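Local structure of Phosphoglucomutase/phosphomannomutase family protein (Burkholderia thailandensis, 3UW2) at residues G104-A108 and R120-C124; L112-G116 and Y172-D176; L191-L197 and F214-E220. The protein probably moves a phosphate group within phosphorylated hexoses, as a metal-dependent member of the phosphohexose mutase family, and carries a bound zinc ion here. All coordinates share one frame; numbering follows the deposited sequence.

Interaction 1: residues G104-A108 and R120-C124. With EDO (1,2-ethanediol), chain E.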
ATOM      1  N   GLY A 104      11.499  -3.342   6.138  1.00 25.32           N
ATOM      2  CA  GLY A 104      11.572  -4.814   6.186  1.00 25.28           C
ATOM      3  C   GLY A 104      11.671  -5.368   4.731  1.00 25.52           C
ATOM      4  O   GLY A 104      12.539  -6.238   4.450  1.00 27.35           O
ATOM      5  N   TYR A 105      10.890  -4.819   3.790  1.00 24.22           N
ATOM      6  CA  TYR A 105      10.991  -5.242   2.371  1.00 25.96           C
ATOM      7  C   TYR A 105      12.398  -4.947   1.855  1.00 24.99           C
ATOM      8  O   TYR A 105      13.010  -5.750   1.144  1.00 28.08           O
ATOM      9  CB  TYR A 105      10.008  -4.491   1.467  1.00 23.60           C
ATOM     10  CG  TYR A 105       8.548  -4.730   1.757  1.00 25.18           C
ATOM     11  CD1 TYR A 105       8.081  -5.863   2.470  1.00 24.36           C
ATOM     12  CD2 TYR A 105       7.598  -3.797   1.304  1.00 27.23           C
ATOM     13  CE1 TYR A 105       6.654  -6.042   2.682  1.00 25.33           C
ATOM     14  CE2 TYR A 105       6.250  -4.000   1.481  1.00 26.16           C
ATOM     15  CZ  TYR A 105       5.771  -5.099   2.181  1.00 25.44           C
ATOM     16  OH  TYR A 105       4.337  -5.167   2.374  1.00 25.91           O
ATOM     17  N   PHE A 106      12.933  -3.795   2.264  1.00 25.22           N
ATOM     18  CA  PHE A 106      14.233  -3.385   1.758  1.00 26.61           C
ATOM     19  C   PHE A 106      15.288  -4.376   2.310  1.00 26.33           C
ATOM     20  O   PHE A 106      16.233  -4.774   1.573  1.00 27.52           O
ATOM     21  CB  PHE A 106      14.528  -1.949   2.193  1.00 25.23           C
ATOM     22  CG  PHE A 106      15.984  -1.506   1.939  1.00 27.60           C
ATOM     23  CD1 PHE A 106      16.388  -1.088   0.679  1.00 27.51           C
ATOM     24  CD2 PHE A 106      16.921  -1.501   2.962  1.00 27.62           C
ATOM     25  CE1 PHE A 106      17.685  -0.642   0.448  1.00 29.69           C
ATOM     26  CE2 PHE A 106      18.278  -1.099   2.718  1.00 28.79           C
ATOM     27  CZ  PHE A 106      18.643  -0.665   1.478  1.00 29.65           C
ATOM     28  N   ALA A 107      15.160  -4.756   3.597  1.00 24.14           N
ATOM     29  CA  ALA A 107      16.107  -5.750   4.179  1.00 26.07           C
ATOM     30  C   ALA A 107      16.032  -7.107   3.410  1.00 25.66           C
ATOM     31  O   ALA A 107      16.986  -7.798   3.318  1.00 25.66           O
ATOM     32  CB  ALA A 107      15.823  -5.970   5.691  1.00 24.80           C
ATOM     33  N   ALA A 108      14.869  -7.439   2.842  1.00 25.78           N
ATOM     34  CA  ALA A 108      14.688  -8.680   2.118  1.00 25.70           C
ATOM     35  C   ALA A 108      15.100  -8.474   0.627  1.00 27.36           C
ATOM     36  O   ALA A 108      15.033  -9.407  -0.187  1.00 28.16           O
ATOM     37  CB  ALA A 108      13.225  -9.151   2.256  1.00 26.53           C
ATOM     38  N   ARG A 120      22.369 -12.681   2.074  1.00 35.55           N
ATOM     39  CA  ARG A 120      21.212 -12.241   1.353  1.00 40.05           C
ATOM     40  C   ARG A 120      20.004 -13.027   1.887  1.00 34.88           C
ATOM     41  O   ARG A 120      20.055 -14.277   1.934  1.00 34.78           O
ATOM     42  CB  ARG A 120      21.492 -12.485  -0.139  1.00 40.89           C
ATOM     43  CG  ARG A 120      20.436 -11.946  -1.095  1.00 43.78           C
ATOM     44  CD  ARG A 120      20.252 -10.421  -1.141  1.00 44.33           C
ATOM     45  NE  ARG A 120      19.236 -10.174  -2.173  1.00 43.10           N
ATOM     46  CZ  ARG A 120      17.920 -10.179  -1.941  1.00 42.09           C
ATOM     47  NH1 ARG A 120      17.474 -10.332  -0.703  1.00 35.13           N
ATOM     48  NH2 ARG A 120      17.057 -10.011  -2.953  1.00 41.48           N
ATOM     49  N   VAL A 121      18.931 -12.342   2.313  1.00 34.64           N
ATOM     50  CA  VAL A 121      17.783 -13.059   2.898  1.00 29.43           C
ATOM     51  C   VAL A 121      16.512 -12.580   2.215  1.00 31.37           C
ATOM     52  O   VAL A 121      16.092 -11.457   2.451  1.00 29.87           O
ATOM     53  CB  VAL A 121      17.675 -12.823   4.436  1.00 29.87           C
ATOM     54  CG1 VAL A 121      16.470 -13.554   5.051  1.00 26.63           C
ATOM     55  CG2 VAL A 121      18.936 -13.248   5.209  1.00 29.23           C
ATOM     56  N   ASP A 122      15.856 -13.410   1.423  1.00 29.42           N
ATOM     57  CA  ASP A 122      14.845 -12.873   0.556  1.00 29.75           C
ATOM     58  C   ASP A 122      13.421 -13.174   0.996  1.00 30.53           C
ATOM     59  O   ASP A 122      12.465 -12.946   0.226  1.00 30.97           O
ATOM     60  CB  ASP A 122      15.100 -13.262  -0.918  1.00 31.23           C
ATOM     61  CG  ASP A 122      14.938 -14.752  -1.183  1.00 32.63           C
ATOM     62  OD1 ASP A 122      14.855 -15.530  -0.241  1.00 30.85           O
ATOM     63  OD2 ASP A 122      14.902 -15.125  -2.365  1.00 37.95           O
ATOM     64  N   SER A 123      13.238 -13.603   2.244  1.00 28.27           N
ATOM     65  CA  SER A 123      11.832 -13.668   2.766  1.00 26.98           C
ATOM     66  C   SER A 123      11.715 -12.739   3.987  1.00 25.93           C
ATOM     67  O   SER A 123      12.708 -12.513   4.653  1.00 27.01           O
ATOM     68  CB  SER A 123      11.502 -15.112   3.166  1.00 26.49           C
ATOM     69  OG  SER A 123      11.666 -15.954   2.035  1.00 28.64           O
ATOM     70  N   CYS A 124      10.539 -12.172   4.280  1.00 27.49           N
ATOM     71  CA  CYS A 124      10.411 -11.362   5.511  1.00 26.10           C
ATOM     72  C   CYS A 124       9.026 -11.403   5.991  1.00 27.78           C
ATOM     73  O   CYS A 124       8.102 -11.635   5.183  1.00 27.59           O
ATOM     74  CB  CYS A 124      10.775  -9.888   5.318  1.00 30.23           C
ATOM     75  SG  CYS A 124       9.756  -9.009   4.104  1.00 36.08           S
TER
HETATM   76  C1  EDO E 468      21.655  -9.634  -5.212  1.00 64.50           C
HETATM   77  O1  EDO E 468      21.373 -10.167  -3.918  1.00 59.35           O
HETATM   78  C2  EDO E 468      20.486 -10.023  -6.093  1.00 64.96           C
HETATM   79  O2  EDO E 468      19.262  -9.464  -5.598  1.00 60.88           O
HETATM   80  O   HOH W   1      18.671  -9.626   2.004  1.00 29.62           O
HETATM   81  O   HOH W   2      12.693 -10.228  -1.051  1.00 36.05           O
HETATM   82  O   HOH W   3      14.211 -10.481  -3.201  1.00 50.09           O
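Ala108, the first residue past the end of helix 101-107, packs against the loop that leads into strand 124-127, a helix-end to loop contact in the alpha/beta/alpha domain I. The loop grips the carbonyl at this helix end. Arg120 NH1 donates to Ala108 O at 2.7 Å. The donor stands above the carbonyl plane, with a C=O...N angle of 110°. Water 2 also donates to Ala108 O and ties it to Asp122 O. The arginine chain starts with CG anti to its backbone N (chi1 -174°) and bends at chi2, which folds the guanidinium back to the helix end. Its NE makes a weak bond to O1 of a 1,2-ethanediol that probably came from the crystallisation liquor. Water 1 accepts from Arg120 NH1 and from Val121 N.

Backbone carbons take part as well. Ala108 CA sits 3.1 Å from Val121 O in a CA-H...O contact, and Asp122 CA makes a longer one to Ala108 O. The buried side is apolar. Cys124 points toward the helix, and its SG lies 3.9 Å from Ala108 CB. Val66 of strand 64-69 and Val142 of strand 136-143 also touch this cysteine. Cys124 SG meets the Tyr105 ring at its edge, 89° off the ring normal and 3.9 Å from CD1.

Interaction 2: residues L112-G116 and Y172-D176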
ATOM      1  N   LEU A 112      23.067  -8.036   3.375  1.00 35.92           N
ATOM      2  CA  LEU A 112      23.010  -7.507   4.733  1.00 35.72           C
ATOM      3  C   LEU A 112      24.359  -7.737   5.298  1.00 37.22           C
ATOM      4  O   LEU A 112      24.838  -8.876   5.259  1.00 38.57           O
ATOM      5  CB  LEU A 112      22.015  -8.312   5.576  1.00 35.20           C
ATOM      6  CG  LEU A 112      20.602  -8.153   5.023  1.00 32.20           C
ATOM      7  CD1 LEU A 112      19.589  -9.058   5.716  1.00 33.74           C
ATOM      8  CD2 LEU A 112      20.186  -6.687   5.121  1.00 34.59           C
ATOM      9  N   ALA A 113      24.942  -6.698   5.887  1.00 39.45           N
ATOM     10  CA  ALA A 113      26.327  -6.800   6.418  1.00 44.82           C
ATOM     11  C   ALA A 113      26.280  -7.340   7.836  1.00 47.62           C
ATOM     12  O   ALA A 113      26.627  -6.632   8.769  1.00 55.30           O
ATOM     13  CB  ALA A 113      27.004  -5.444   6.377  1.00 43.35           C
ATOM     14  N   LEU A 114      25.810  -8.577   7.982  1.00 48.71           N
ATOM     15  CA  LEU A 114      25.740  -9.277   9.269  1.00 51.40           C
ATOM     16  C   LEU A 114      27.129  -9.581   9.902  1.00 56.20           C
ATOM     17  O   LEU A 114      28.127  -9.619   9.209  1.00 52.82           O
ATOM     18  CB  LEU A 114      24.951 -10.572   9.107  1.00 45.58           C
ATOM     19  CG  LEU A 114      23.530 -10.478   8.544  1.00 44.04           C
ATOM     20  CD1 LEU A 114      22.941 -11.869   8.534  1.00 36.41           C
ATOM     21  CD2 LEU A 114      22.609  -9.445   9.239  1.00 40.52           C
ATOM     22  N   SER A 115      27.178  -9.806  11.218  1.00 57.79           N
ATOM     23  CA  SER A 115      28.459  -9.880  11.912  1.00 60.13           C
ATOM     24  C   SER A 115      29.216 -11.144  11.522  1.00 61.57           C
ATOM     25  O   SER A 115      30.442 -11.170  11.546  1.00 69.12           O
ATOM     26  CB  SER A 115      28.271  -9.756  13.425  1.00 62.26           C
ATOM     27  OG  SER A 115      27.826 -10.982  13.978  1.00 69.50           O
ATOM     28  N   GLY A 116      28.485 -12.179  11.123  1.00 62.20           N
ATOM     29  CA  GLY A 116      29.123 -13.366  10.552  1.00 61.37           C
ATOM     30  C   GLY A 116      29.420 -13.291   9.050  1.00 62.29           C
ATOM     31  O   GLY A 116      29.727 -14.310   8.424  1.00 59.12           O
ATOM     32  N   TYR A 172      19.452 -16.629  15.642  1.00 32.40           N
ATOM     33  CA  TYR A 172      18.754 -15.333  15.768  1.00 31.12           C
ATOM     34  C   TYR A 172      19.812 -14.279  15.818  1.00 31.34           C
ATOM     35  O   TYR A 172      20.815 -14.451  16.509  1.00 29.18           O
ATOM     36  CB  TYR A 172      17.963 -15.269  17.082  1.00 29.63           C
ATOM     37  CG  TYR A 172      17.341 -13.908  17.383  1.00 30.94           C
ATOM     38  CD1 TYR A 172      16.130 -13.528  16.740  1.00 28.36           C
ATOM     39  CD2 TYR A 172      17.899 -13.037  18.353  1.00 29.84           C
ATOM     40  CE1 TYR A 172      15.496 -12.299  16.994  1.00 27.90           C
ATOM     41  CE2 TYR A 172      17.288 -11.803  18.629  1.00 28.49           C
ATOM     42  CZ  TYR A 172      16.082 -11.462  17.979  1.00 28.36           C
ATOM     43  OH  TYR A 172      15.475 -10.258  18.190  1.00 28.37           O
ATOM     44  N   GLU A 173      19.586 -13.171  15.123  1.00 32.56           N
ATOM     45  CA  GLU A 173      20.533 -12.065  15.154  1.00 33.12           C
ATOM     46  C   GLU A 173      19.738 -10.802  14.976  1.00 32.18           C
ATOM     47  O   GLU A 173      18.829 -10.770  14.166  1.00 32.16           O
ATOM     48  CB  GLU A 173      21.490 -12.155  13.966  1.00 40.25           C
ATOM     49  CG  GLU A 173      22.525 -11.024  13.950  1.00 43.23           C
ATOM     50  CD  GLU A 173      23.628 -11.221  12.905  1.00 50.22           C
ATOM     51  OE1 GLU A 173      23.619 -12.256  12.190  1.00 45.05           O
ATOM     52  OE2 GLU A 173      24.529 -10.339  12.827  1.00 52.14           O
ATOM     53  N   GLN A 174      20.105  -9.754  15.707  1.00 30.97           N
ATOM     54  CA  GLN A 174      19.540  -8.400  15.495  1.00 31.97           C
ATOM     55  C   GLN A 174      20.419  -7.564  14.579  1.00 32.66           C
ATOM     56  O   GLN A 174      21.644  -7.629  14.659  1.00 32.77           O
ATOM     57  CB  GLN A 174      19.289  -7.713  16.839  1.00 32.71           C
ATOM     58  CG  GLN A 174      18.114  -8.384  17.576  1.00 35.91           C
ATOM     59  CD  GLN A 174      17.927  -7.799  18.968  1.00 44.41           C
ATOM     60  OE1 GLN A 174      18.850  -7.247  19.509  1.00 46.14           O
ATOM     61  NE2 GLN A 174      16.754  -7.978  19.561  1.00 45.53           N
ATOM     62  N   TYR A 175      19.789  -6.846  13.648  1.00 32.26           N
ATOM     63  CA  TYR A 175      20.532  -6.102  12.662  1.00 34.51           C
ATOM     64  C   TYR A 175      19.829  -4.795  12.362  1.00 34.83           C
ATOM     65  O   TYR A 175      18.625  -4.781  12.055  1.00 31.32           O
ATOM     66  CB  TYR A 175      20.698  -6.912  11.349  1.00 35.58           C
ATOM     67  CG  TYR A 175      21.524  -6.171  10.333  1.00 39.30           C
ATOM     68  CD1 TYR A 175      22.920  -6.013  10.509  1.00 42.49           C
ATOM     69  CD2 TYR A 175      20.915  -5.556   9.215  1.00 36.36           C
ATOM     70  CE1 TYR A 175      23.680  -5.300   9.575  1.00 44.73           C
ATOM     71  CE2 TYR A 175      21.663  -4.852   8.272  1.00 38.79           C
ATOM     72  CZ  TYR A 175      23.048  -4.722   8.452  1.00 43.81           C
ATOM     73  OH  TYR A 175      23.800  -4.023   7.532  1.00 44.49           O
ATOM     74  N   ASP A 176      20.566  -3.689  12.465  1.00 33.40           N
ATOM     75  CA  ASP A 176      19.943  -2.417  12.143  1.00 33.37           C
ATOM     76  C   ASP A 176      20.266  -2.058  10.692  1.00 32.43           C
ATOM     77  O   ASP A 176      21.393  -1.790  10.336  1.00 34.64           O
ATOM     78  CB  ASP A 176      20.340  -1.310  13.157  1.00 35.16           C
ATOM     79  CG  ASP A 176      19.565   0.030  12.940  1.00 36.87           C
ATOM     80  OD1 ASP A 176      18.763   0.214  12.026  1.00 37.15           O
ATOM     81  OD2 ASP A 176      19.790   0.934  13.722  1.00 47.20           O
TER
HETATM   82  O   HOH W   4      25.915 -13.199  11.235  1.00 44.92           O
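Tyr175 and Glu173 reach from the end of an edge strand to the hairpin formed by strands 112-114 and 117-119. Strand 172-174 runs parallel to strand 92-98 in the large mixed sheet of the first domain. No backbone hydrogen bond joins the two segments, whose nearest CA atoms are Leu114 and Tyr175, 7.0 Å apart. Side chains bridge the gap.

The apolar part is built on the Tyr175 ring. Leu114 CD2 lies over one face of the Tyr175 ring as a CH-pi contact, 4.0 Å from its centroid and 30° off its normal. Leu112 CD2 approaches Tyr175 CE2 at 3.9 Å, obliquely to the ring. Tyr175 CG is anti to the backbone N (chi1 -177°), which sends the ring out to the hairpin. Val94 of strand 92-98 touches both Leu114 and Tyr175.

Polar bonds hold the hairpin backbone at two places. Ala113 is the centre of an inverse gamma turn, and its N makes a weak bond of 3.3 Å to Tyr175 OH. That hydroxyl has a stronger partner in Gln180 OE1. Glu173 makes the firmer link. Its extended chain brings the carboxylate to Ser115 and Gly116, just past strand 112-114. Each carboxylate oxygen serves one backbone N-H, one directly and one through water. OE1 accepts from water 4, which in turn accepts from Gly116 N at 2.8 Å. Glu173 OE2 takes the Ser115 N-H on its syn lone pair, with Ser115 N to OE2 3.1 Å and an almost straight N-H...O angle of 176°.

Interaction 3: residues L191-L197 and F214-E220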
ATOM      1  N   LEU A 191      17.967  16.735  -3.958  1.00 38.13           N
ATOM      2  CA  LEU A 191      16.963  17.782  -4.254  1.00 36.94           C
ATOM      3  C   LEU A 191      17.548  19.076  -4.852  1.00 40.49           C
ATOM      4  O   LEU A 191      18.550  19.581  -4.372  1.00 39.11           O
ATOM      5  CB  LEU A 191      16.161  18.128  -3.005  1.00 34.79           C
ATOM      6  CG  LEU A 191      15.525  16.896  -2.348  1.00 32.22           C
ATOM      7  CD1 LEU A 191      14.696  17.382  -1.211  1.00 31.03           C
ATOM      8  CD2 LEU A 191      14.640  16.138  -3.322  1.00 31.38           C
ATOM      9  N   THR A 192      16.867  19.617  -5.863  1.00 41.82           N
ATOM     10  CA  THR A 192      17.197  20.900  -6.496  1.00 44.44           C
ATOM     11  C   THR A 192      17.324  22.030  -5.503  1.00 47.06           C
ATOM     12  O   THR A 192      18.240  22.843  -5.629  1.00 45.40           O
ATOM     13  CB  THR A 192      16.205  21.240  -7.606  1.00 43.88           C
ATOM     14  OG1 THR A 192      16.310  20.217  -8.591  1.00 48.13           O
ATOM     15  CG2 THR A 192      16.559  22.577  -8.293  1.00 50.28           C
ATOM     16  N   ARG A 193      16.462  22.020  -4.485  1.00 44.73           N
ATOM     17  CA  ARG A 193      16.397  23.027  -3.465  1.00 47.05           C
ATOM     18  C   ARG A 193      15.771  22.360  -2.233  1.00 46.87           C
ATOM     19  O   ARG A 193      15.085  21.343  -2.373  1.00 46.21           O
ATOM     20  CB  ARG A 193      15.560  24.247  -3.909  1.00 47.58           C
ATOM     21  CG  ARG A 193      14.056  24.008  -4.114  1.00 45.72           C
ATOM     22  CD  ARG A 193      13.355  25.303  -4.566  1.00 48.32           C
ATOM     23  NE  ARG A 193      11.934  25.075  -4.794  1.00 48.68           N
ATOM     24  CZ  ARG A 193      10.992  25.113  -3.844  1.00 49.78           C
ATOM     25  NH1 ARG A 193      11.306  25.416  -2.607  1.00 48.92           N
ATOM     26  NH2 ARG A 193       9.721  24.862  -4.131  1.00 48.09           N
ATOM     27  N   PRO A 194      16.026  22.903  -1.025  1.00 47.18           N
ATOM     28  CA  PRO A 194      15.253  22.414   0.134  1.00 44.95           C
ATOM     29  C   PRO A 194      13.801  22.830   0.034  1.00 45.44           C
ATOM     30  O   PRO A 194      13.464  23.876  -0.563  1.00 44.52           O
ATOM     31  CB  PRO A 194      15.908  23.091   1.346  1.00 44.87           C
ATOM     32  CG  PRO A 194      16.803  24.149   0.814  1.00 47.85           C
ATOM     33  CD  PRO A 194      17.094  23.851  -0.641  1.00 48.80           C
ATOM     34  N   LEU A 195      12.939  22.006   0.597  1.00 39.90           N
ATOM     35  CA  LEU A 195      11.539  22.285   0.588  1.00 41.33           C
ATOM     36  C   LEU A 195      11.076  22.091   2.047  1.00 41.22           C
ATOM     37  O   LEU A 195      11.429  21.093   2.696  1.00 43.60           O
ATOM     38  CB  LEU A 195      10.905  21.254  -0.342  1.00 45.77           C
ATOM     39  CG  LEU A 195       9.777  21.534  -1.334  1.00 53.49           C
ATOM     40  CD1 LEU A 195       9.890  20.678  -2.589  1.00 52.00           C
ATOM     41  CD2 LEU A 195       8.486  21.178  -0.606  1.00 58.75           C
ATOM     42  N   LYS A 196      10.271  23.002   2.558  1.00 35.40           N
ATOM     43  CA  LYS A 196       9.792  22.889   3.924  1.00 35.98           C
ATOM     44  C   LYS A 196       8.499  22.108   3.938  1.00 33.61           C
ATOM     45  O   LYS A 196       7.571  22.449   3.204  1.00 33.39           O
ATOM     46  CB  LYS A 196       9.585  24.275   4.561  1.00 38.49           C
ATOM     47  CG  LYS A 196       9.277  24.155   6.057  1.00 35.95           C
ATOM     48  CD  LYS A 196       9.600  25.444   6.761  1.00 35.83           C
ATOM     49  CE  LYS A 196       8.916  25.477   8.128  1.00 35.64           C
ATOM     50  NZ  LYS A 196       9.295  26.769   8.742  1.00 38.48           N
ATOM     51  N   LEU A 197       8.471  21.036   4.720  1.00 32.84           N
ATOM     52  CA  LEU A 197       7.357  20.048   4.729  1.00 35.34           C
ATOM     53  C   LEU A 197       6.685  19.915   6.085  1.00 33.01           C
ATOM     54  O   LEU A 197       7.348  20.007   7.105  1.00 38.09           O
ATOM     55  CB  LEU A 197       7.863  18.628   4.461  1.00 36.35           C
ATOM     56  CG  LEU A 197       8.931  18.164   3.554  1.00 39.35           C
ATOM     57  CD1 LEU A 197       8.653  16.678   3.365  1.00 36.50           C
ATOM     58  CD2 LEU A 197       8.706  18.922   2.271  1.00 45.86           C
ATOM     59  N   PHE A 214      13.905  12.760   5.358  1.00 28.16           N
ATOM     60  CA  PHE A 214      13.673  14.034   4.709  1.00 30.37           C
ATOM     61  C   PHE A 214      14.642  15.119   5.226  1.00 33.01           C
ATOM     62  O   PHE A 214      15.051  16.012   4.466  1.00 30.24           O
ATOM     63  CB  PHE A 214      12.192  14.443   4.778  1.00 28.58           C
ATOM     64  CG  PHE A 214      11.248  13.406   4.193  1.00 28.51           C
ATOM     65  CD1 PHE A 214      11.561  12.712   3.002  1.00 32.37           C
ATOM     66  CD2 PHE A 214      10.037  13.138   4.821  1.00 28.69           C
ATOM     67  CE1 PHE A 214      10.690  11.747   2.445  1.00 33.69           C
ATOM     68  CE2 PHE A 214       9.164  12.163   4.326  1.00 30.49           C
ATOM     69  CZ  PHE A 214       9.467  11.472   3.118  1.00 31.71           C
ATOM     70  N   LYS A 215      15.081  15.014   6.495  1.00 32.77           N
ATOM     71  CA  LYS A 215      16.184  15.904   6.943  1.00 34.91           C
ATOM     72  C   LYS A 215      17.478  15.629   6.200  1.00 34.20           C
ATOM     73  O   LYS A 215      18.209  16.580   5.854  1.00 32.57           O
ATOM     74  CB  LYS A 215      16.410  15.903   8.477  1.00 35.55           C
ATOM     75  CG  LYS A 215      15.309  16.639   9.198  1.00 41.61           C
ATOM     76  CD  LYS A 215      15.443  16.604  10.721  1.00 45.99           C
ATOM     77  CE  LYS A 215      14.768  17.884  11.228  1.00 51.48           C
ATOM     78  NZ  LYS A 215      14.689  18.098  12.710  1.00 63.42           N
ATOM     79  N   ALA A 216      17.775  14.342   6.010  1.00 32.47           N
ATOM     80  CA  ALA A 216      18.937  13.908   5.247  1.00 34.85           C
ATOM     81  C   ALA A 216      18.876  14.415   3.783  1.00 35.12           C
ATOM     82  O   ALA A 216      19.911  14.648   3.162  1.00 33.83           O
ATOM     83  CB  ALA A 216      19.029  12.386   5.237  1.00 33.86           C
ATOM     84  N   LEU A 217      17.682  14.555   3.222  1.00 33.04           N
ATOM     85  CA  LEU A 217      17.551  15.137   1.874  1.00 34.39           C
ATOM     86  C   LEU A 217      17.685  16.683   1.899  1.00 37.81           C
ATOM     87  O   LEU A 217      17.747  17.324   0.844  1.00 38.74           O
ATOM     88  CB  LEU A 217      16.225  14.730   1.238  1.00 32.31           C
ATOM     89  CG  LEU A 217      16.172  13.231   0.920  1.00 33.05           C
ATOM     90  CD1 LEU A 217      14.796  12.890   0.403  1.00 34.79           C
ATOM     91  CD2 LEU A 217      17.253  12.852  -0.084  1.00 33.13           C
ATOM     92  N   GLY A 218      17.707  17.272   3.092  1.00 38.41           N
ATOM     93  CA  GLY A 218      17.947  18.717   3.214  1.00 40.51           C
ATOM     94  C   GLY A 218      16.689  19.497   3.531  1.00 41.33           C
ATOM     95  O   GLY A 218      16.703  20.706   3.476  1.00 42.28           O
ATOM     96  N   CYS A 219      15.587  18.823   3.846  1.00 37.99           N
ATOM     97  CA  CYS A 219      14.349  19.547   4.102  1.00 36.93           C
ATOM     98  C   CYS A 219      14.194  19.923   5.562  1.00 38.29           C
ATOM     99  O   CYS A 219      14.566  19.146   6.483  1.00 37.85           O
ATOM    100  CB  CYS A 219      13.143  18.737   3.674  1.00 34.21           C
ATOM    101  SG  CYS A 219      13.188  18.460   1.891  1.00 38.37           S
ATOM    102  N   GLU A 220      13.599  21.089   5.750  1.00 35.37           N
ATOM    103  CA  GLU A 220      13.101  21.518   7.066  1.00 39.43           C
ATOM    104  C   GLU A 220      11.700  20.974   7.267  1.00 35.05           C
ATOM    105  O   GLU A 220      10.897  20.926   6.333  1.00 35.41           O
ATOM    106  CB  GLU A 220      13.094  23.060   7.205  1.00 43.30           C
ATOM    107  CG  GLU A 220      14.424  23.587   7.673  1.00 51.89           C
ATOM    108  CD  GLU A 220      14.434  25.111   7.755  1.00 65.82           C
ATOM    109  OE1 GLU A 220      15.453  25.720   7.304  1.00 66.40           O
ATOM    110  OE2 GLU A 220      13.421  25.691   8.255  1.00 63.89           O
TER
HETATM  111  O   HOH W   5      18.995  16.528  -1.477  1.00 36.62           O
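Leu191 CD1 meets the sulfur of Cys219 at 3.6 Å, and the same methyl rests against Leu217 CB. Leu191 CG lies anti to the carbonyl carbon (chi1 -54°), and the CD1 methyl touches both residues. Cys219 SG also approaches Leu195 CB. Farther along, Leu197 CD1 reaches Phe214 CD2 at 4.1 Å, the two side chains crossing at about a right angle. Leu372 of helix 364-375 covers this centre from outside the two segments, touching Leu191, Leu197 and Phe214, and Phe261 meets the Phe214 ring edge-to-face.

The two segments form one end of a beta-alpha-beta crossover in the alpha/beta/alpha domain II. Strand 197-200 is followed by helix 206-216, and the chain returns in the parallel neighbouring strand 221-224. Here the entry to the first strand lies beside the entry to the second. The helix ends in a Schellman motif. Gly218 takes a positive phi, Cys219 N bonds back to Phe214 O, and Gly218 N bonds back to Lys215 O. The turn brings Gly218 O to 3.3 Å from Pro194 CB.

The strand pairing opens with Leu197 N donating to Glu220 O at 2.9 Å. Lys196 CA adds a CA-H...O contact to the same oxygen. At the other end, water 5 joins Leu191 N to Leu217 O. On the outer side the extended Lys196 and Glu220 chains cross. Lys196 NZ forms its salt bridge with Asp256, and Glu220 OE2 stays 4.3 Å from that nitrogen, too far for a second one.

Interactions 1 and 2 are neighbours, with centres 12 Å apart, and their segments alternate along the chain. They touch through Leu112, whose CD1 lies 3.8 Å from Ala107 O and 4.3 Å from Val121 CG2. Helix 101-107 of interaction 1 is followed, after a short loop, by strand 112-114 of interaction 2. Interaction 3 stands apart in the alpha/beta/alpha domain II, with its centre 28 Å from that of interaction 1 and 31 Å from that of interaction 2. Zinc is bound by Asp264, Asp266 and Asp268. The Tyr105 side chain is about 5 Å from that of Asp268 and about 8 Å from the ion; the Phe214 side chain is about 12 Å from that of Asp264. Interaction 2 lies away from this site.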